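Local structure of argininosuccinate lyase (Chelativorans sp., 6RXA) at the interface of chains A and B. The protein is an EDDS lyase, a C-N lyase of the aspartase/fumarase superfamily, here as an engineered double variant made for enantioselective synthesis of precursors of artificial dipeptide sweeteners. Coordinates in Å, arbitrary orientation; residue numbers count along the deposited sequence, not the author numbering. Chains: chain A/B, Argininosuccinate lyase.

Contact 1: the interface of chains A and B. Residues chain A 88, 92, 101, 104-105, 107-108; chain B 375, 380-383.
A bidentate salt bridge anchors this patch of the subunit interface, and a tyrosine on the same chain as the carboxylate is likely to help orient it. B:Arg383, in the first turn of helix 382-399, has CG anti to its backbone N (chi1 -165°) and then bends at chi2 and chi3, so that its guanidinium turns side-on to A:Glu92 of helix 88-99. The two flat groups are nearly coplanar, 14° apart, and pair edge to edge. B:Arg383 NE donates to A:Glu92 OE1 at 2.8 Å and B:Arg383 NH1 to A:Glu92 OE2 at 3.0 Å, both almost straight and both on syn lone pairs. The anti lone pair of A:Glu92 OE2 is taken by the phenol of A:Tyr88, whose OH lies 2.7 Å away; A:Glu92 OE2 thus accepts two bonds, which should limit rotation of the carboxylate and would probably favour its charged form.

Van der Waals packing flanks the ion pair. The imidazole of A:His107 stands oblique to the guanidinium, its CD2 3.5 Å from B:Arg383 NH1, while A:Tyr88 CE2 lies over the rim of one imidazole face. Further along, A:Ile108 CD1 meets B:Val375 CG1 at 4.0 Å, a light methyl-to-methyl touch. The 3-10 helix 101-107 receives the start of the B helix: B:Tyr382 CB rests 3.5 Å from the carbonyl A:Gly104 O, and the aliphatic part of A:Lys105 runs obliquely past B:Asp381.

Water supplies a further polar link. With CG in the crowded position between backbone N and carbonyl carbon (chi1 69°), B:Asp381 reaches a water 2.9 Å from its OD2, and that water also contacts the backbone carbonyl A:Ser101 O at 3.2 Å.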
# COMPACT_ATOMS: atom_id res chain seq x y z
N TYR A 88 -10.19 -19.53 22.88
CA TYR A 88 -11.23 -19.49 23.91
C TYR A 88 -11.91 -20.85 24.11
O TYR A 88 -11.96 -21.36 25.24
CB TYR A 88 -12.28 -18.40 23.64
CG TYR A 88 -13.28 -18.49 24.75
CD1 TYR A 88 -12.94 -18.06 26.03
CD2 TYR A 88 -14.51 -19.10 24.56
CE1 TYR A 88 -13.80 -18.22 27.08
CE2 TYR A 88 -15.39 -19.25 25.62
CZ TYR A 88 -15.02 -18.80 26.87
OH TYR A 88 -15.87 -18.95 27.95
N GLU A 92 -11.97 -22.94 27.56
CA GLU A 92 -13.17 -23.20 28.34
C GLU A 92 -13.37 -24.69 28.55
O GLU A 92 -13.79 -25.13 29.63
CB GLU A 92 -14.39 -22.58 27.65
CG GLU A 92 -15.61 -22.52 28.57
CD GLU A 92 -16.92 -22.32 27.83
OE1 GLU A 92 -17.62 -23.33 27.60
OE2 GLU A 92 -17.26 -21.17 27.49
N SER A 101 -18.88 -28.60 35.20
CA SER A 101 -19.73 -27.88 34.27
C SER A 101 -19.91 -26.40 34.61
O SER A 101 -20.25 -25.62 33.72
CB SER A 101 -21.09 -28.57 34.18
OG SER A 101 -21.72 -28.57 35.45
N GLY A 104 -18.77 -23.42 32.37
CA GLY A 104 -19.54 -22.80 31.31
C GLY A 104 -20.19 -21.49 31.72
O GLY A 104 -20.51 -20.66 30.86
N LYS A 105 -20.39 -21.29 33.01
CA LYS A 105 -21.04 -20.07 33.47
C LYS A 105 -20.15 -18.85 33.32
O LYS A 105 -20.66 -17.73 33.40
CB LYS A 105 -21.48 -20.22 34.93
CG LYS A 105 -22.63 -21.19 35.10
CD LYS A 105 -23.34 -21.00 36.44
CE LYS A 105 -24.55 -21.90 36.56
NZ LYS A 105 -25.34 -21.58 37.78
N HIS A 107 -19.06 -17.77 30.71
CA HIS A 107 -19.40 -17.15 29.44
C HIS A 107 -20.75 -16.45 29.46
O HIS A 107 -21.16 -15.90 28.44
CB HIS A 107 -19.37 -18.19 28.32
CG HIS A 107 -18.93 -17.64 26.99
ND1 HIS A 107 -17.79 -16.88 26.84
CD2 HIS A 107 -19.47 -17.75 25.75
CE1 HIS A 107 -17.65 -16.55 25.57
NE2 HIS A 107 -18.65 -17.07 24.89
N ILE A 108 -21.45 -16.46 30.60
CA ILE A 108 -22.74 -15.78 30.67
C ILE A 108 -22.58 -14.31 30.30
O ILE A 108 -21.72 -13.60 30.85
CB ILE A 108 -23.35 -15.95 32.07
CG1 ILE A 108 -23.84 -17.39 32.25
CG2 ILE A 108 -24.49 -14.96 32.26
CD1 ILE A 108 -24.22 -17.74 33.70
N VAL B 375 -30.59 -21.12 30.97
CA VAL B 375 -29.63 -20.88 32.04
C VAL B 375 -30.31 -20.19 33.21
O VAL B 375 -30.16 -20.58 34.37
CB VAL B 375 -28.45 -20.05 31.51
CG1 VAL B 375 -27.54 -19.61 32.65
CG2 VAL B 375 -27.68 -20.83 30.47
N ILE B 380 -28.81 -24.42 34.43
CA ILE B 380 -27.74 -25.12 33.73
C ILE B 380 -26.68 -24.12 33.28
O ILE B 380 -26.91 -22.90 33.23
CB ILE B 380 -28.28 -25.92 32.53
CG1 ILE B 380 -28.99 -25.01 31.53
CG2 ILE B 380 -29.27 -26.99 33.00
CD1 ILE B 380 -29.66 -25.78 30.40
N ASP B 381 -25.49 -24.63 32.96
CA ASP B 381 -24.41 -23.76 32.49
C ASP B 381 -24.63 -23.38 31.03
O ASP B 381 -25.40 -24.03 30.32
CB ASP B 381 -23.04 -24.44 32.64
CG ASP B 381 -22.86 -25.61 31.69
OD1 ASP B 381 -23.41 -26.70 31.95
OD2 ASP B 381 -22.17 -25.42 30.66
N TYR B 382 -23.94 -22.33 30.59
CA TYR B 382 -24.22 -21.78 29.26
C TYR B 382 -23.86 -22.77 28.16
O TYR B 382 -24.54 -22.84 27.13
CB TYR B 382 -23.51 -20.45 29.03
CG TYR B 382 -24.14 -19.77 27.84
CD1 TYR B 382 -25.29 -19.01 27.99
CD2 TYR B 382 -23.66 -19.97 26.55
CE1 TYR B 382 -25.92 -18.43 26.91
CE2 TYR B 382 -24.29 -19.40 25.46
CZ TYR B 382 -25.42 -18.63 25.65
OH TYR B 382 -26.07 -18.05 24.59
N ARG B 383 -22.79 -23.54 28.34
CA ARG B 383 -22.36 -24.46 27.29
C ARG B 383 -23.39 -25.57 27.06
O ARG B 383 -23.65 -25.93 25.91
CB ARG B 383 -20.97 -25.01 27.63
CG ARG B 383 -20.22 -25.70 26.49
CD ARG B 383 -20.13 -24.84 25.24
NE ARG B 383 -19.54 -23.53 25.52
CZ ARG B 383 -19.94 -22.39 24.96
NH1 ARG B 383 -19.34 -21.25 25.29
NH2 ARG B 383 -20.92 -22.39 24.07
O HOH W 1 -19.49 -26.64 30.80

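Contact 2: the interface of chains A and B. Residues chain A 192, 230, 236-237, 239-240; chain B 178, 181-182, 185, 243, 247.
Extended torsions on both partners bring the central ion pair together: A:Glu240 places CG anti to its backbone N (chi1 -175°) and runs straight on, while B:Arg185, with CG beside its own backbone N, is extended from CG to NE, so the two meet tip to tip between helix 236-262 of one subunit and helix 168-193 of the other. Their planes stand 79° apart, and both B:Arg185 NE and NH2 converge on A:Glu240 OE1, each at 2.9 Å and visibly bent. NE arrives from above the carboxylate plane, whereas NH2 takes the anti lone pair. The syn lone pairs belong to A:Arg192 of the same chain: its NE binds A:Glu240 OE1, and its NH2 binds OE2 at 2.8 Å. Three N-H groups thus crowd one oxygen, and two guanidiniums share a carboxylate that would be expected to stay ionised. The aliphatic CG of B:Arg185 lies over a face of the A:Arg192 guanidinium, near its rim.

On its other side, B:Arg185 NH1 donates to B:Asn182 OD1 at 3.0 Å and makes a longer salt bridge to A:Asp236, at 3.7 Å from OD2. Two waters knit A:Asp236 OD2 to B:Asn178, B:Asn182, B:Arg185 and the carbonyl of B:Val247. An alanine in place of B:Arg185 would probably loosen this contact, since both bonds to A:Glu240 and the tie to A:Asp236 would go. A separate tip-to-tip pair, B:Lys181 NZ to A:Glu230 OE2 at 2.8 Å, uses the anti lone pair.

Beside the charges, the ring tip of B:Phe243 presses on the backbone of A:Glu240, its CZ 3.5 Å from CA, and B:Val247 CG2 packs against A:Asp236. Together these contacts probably hold the long helices of two subunits, and the short helix 228-233, in register in the helical core of this tetrameric lyase.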
# COMPACT_ATOMS: atom_id res chain seq x y z
N ARG A 192 -8.16 6.33 22.43
CA ARG A 192 -9.11 5.51 21.69
C ARG A 192 -8.88 4.01 21.92
O ARG A 192 -9.85 3.24 21.90
CB ARG A 192 -9.10 5.85 20.20
CG ARG A 192 -9.89 7.11 19.86
CD ARG A 192 -9.85 7.46 18.36
NE ARG A 192 -8.57 7.99 17.92
CZ ARG A 192 -8.19 9.25 18.06
NH1 ARG A 192 -8.99 10.13 18.64
NH2 ARG A 192 -7.00 9.65 17.62
N GLU A 230 -20.32 -1.15 17.61
CA GLU A 230 -18.99 -0.54 17.59
C GLU A 230 -18.02 -1.34 18.47
O GLU A 230 -16.84 -1.45 18.13
CB GLU A 230 -19.08 0.92 18.02
CG GLU A 230 -17.76 1.69 18.02
CD GLU A 230 -17.16 1.91 16.64
OE1 GLU A 230 -17.64 1.32 15.63
OE2 GLU A 230 -16.19 2.68 16.56
N ASP A 236 -10.89 0.76 13.95
CA ASP A 236 -10.14 1.88 13.41
C ASP A 236 -8.89 2.15 14.24
O ASP A 236 -7.90 2.67 13.72
CB ASP A 236 -10.99 3.15 13.35
CG ASP A 236 -12.05 3.12 12.26
OD1 ASP A 236 -12.19 2.11 11.55
OD2 ASP A 236 -12.70 4.19 12.11
N HIS A 237 -8.95 1.85 15.55
CA HIS A 237 -7.79 2.00 16.43
C HIS A 237 -6.64 1.09 16.01
O HIS A 237 -5.47 1.44 16.23
CB HIS A 237 -8.20 1.71 17.88
CG HIS A 237 -8.81 0.35 18.08
ND1 HIS A 237 -10.03 -0.00 17.56
CD2 HIS A 237 -8.36 -0.74 18.76
CE1 HIS A 237 -10.31 -1.25 17.89
NE2 HIS A 237 -9.32 -1.71 18.64
N ALA A 239 -6.02 0.13 12.77
CA ALA A 239 -5.49 0.84 11.62
C ALA A 239 -4.68 2.06 12.06
O ALA A 239 -3.59 2.31 11.52
CB ALA A 239 -6.63 1.27 10.70
N GLU A 240 -5.18 2.81 13.05
CA GLU A 240 -4.48 4.01 13.49
C GLU A 240 -3.16 3.68 14.16
O GLU A 240 -2.16 4.38 13.96
CB GLU A 240 -5.38 4.84 14.41
CG GLU A 240 -4.78 6.16 14.81
CD GLU A 240 -5.65 6.96 15.76
OE1 GLU A 240 -6.81 6.59 15.98
OE2 GLU A 240 -5.16 7.97 16.28
N ASN B 178 -18.52 5.77 15.45
CA ASN B 178 -17.40 5.75 14.52
C ASN B 178 -17.06 7.17 14.06
O ASN B 178 -15.89 7.58 14.05
CB ASN B 178 -17.78 4.88 13.31
CG ASN B 178 -16.83 5.06 12.12
OD1 ASN B 178 -16.83 6.10 11.45
ND2 ASN B 178 -16.04 4.02 11.82
N LYS B 181 -15.33 9.51 16.58
CA LYS B 181 -13.90 9.29 16.72
C LYS B 181 -13.14 9.80 15.51
O LYS B 181 -12.04 10.34 15.65
CB LYS B 181 -13.62 7.81 17.01
CG LYS B 181 -14.04 7.42 18.43
CD LYS B 181 -13.70 5.98 18.75
CE LYS B 181 -14.56 5.04 17.94
NZ LYS B 181 -14.51 3.66 18.54
N ASN B 182 -13.72 9.67 14.31
CA ASN B 182 -13.08 10.26 13.13
C ASN B 182 -13.04 11.78 13.20
O ASN B 182 -12.05 12.39 12.77
CB ASN B 182 -13.77 9.75 11.86
CG ASN B 182 -13.30 8.36 11.48
OD1 ASN B 182 -12.10 8.08 11.48
ND2 ASN B 182 -14.23 7.47 11.18
N ARG B 185 -10.12 12.51 15.24
CA ARG B 185 -8.88 12.35 14.48
C ARG B 185 -8.61 13.58 13.62
O ARG B 185 -7.47 14.06 13.52
CB ARG B 185 -8.94 11.12 13.56
CG ARG B 185 -8.85 9.78 14.24
CD ARG B 185 -8.84 8.60 13.19
NE ARG B 185 -8.71 7.40 13.99
CZ ARG B 185 -9.73 6.66 14.41
NH1 ARG B 185 -10.97 6.86 13.97
NH2 ARG B 185 -9.47 5.68 15.24
N PHE B 243 -4.04 9.54 5.83
CA PHE B 243 -4.49 8.42 6.63
C PHE B 243 -5.90 8.63 7.18
O PHE B 243 -6.74 7.71 7.13
CB PHE B 243 -3.57 8.13 7.82
CG PHE B 243 -4.21 7.18 8.78
CD1 PHE B 243 -4.36 5.84 8.44
CD2 PHE B 243 -4.72 7.62 9.98
CE1 PHE B 243 -4.98 4.97 9.28
CE2 PHE B 243 -5.35 6.74 10.83
CZ PHE B 243 -5.49 5.41 10.47
N VAL B 247 -8.96 6.01 6.64
CA VAL B 247 -9.66 5.24 7.67
C VAL B 247 -11.13 5.66 7.78
O VAL B 247 -12.02 4.80 7.88
CB VAL B 247 -8.91 5.24 9.02
CG1 VAL B 247 -9.09 6.55 9.77
CG2 VAL B 247 -9.40 4.06 9.88
O HOH W 2 -13.96 4.81 9.93
O HOH W 3 -13.64 5.66 14.18
O HOH W 4 -11.84 2.92 19.90

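About 34 Å separates the centres of contact 1 and contact 2, and no residue is common to both. Contact 2 joins mainly the long helices 168-193 and 236-262, with helix 228-233 at its side, in the middle of the subunit pair, whereas contact 1 lies towards its end, where helices 367-378 and 382-399 of chain B meet helix 88-99 and the 3-10 helix 101-107 of chain A. Because the interface is two-fold symmetric, each patch recurs with the chains exchanged. Central and peripheral anchors spaced in this way would be expected to resist rotation of one subunit against its partner within the four-chain assembly.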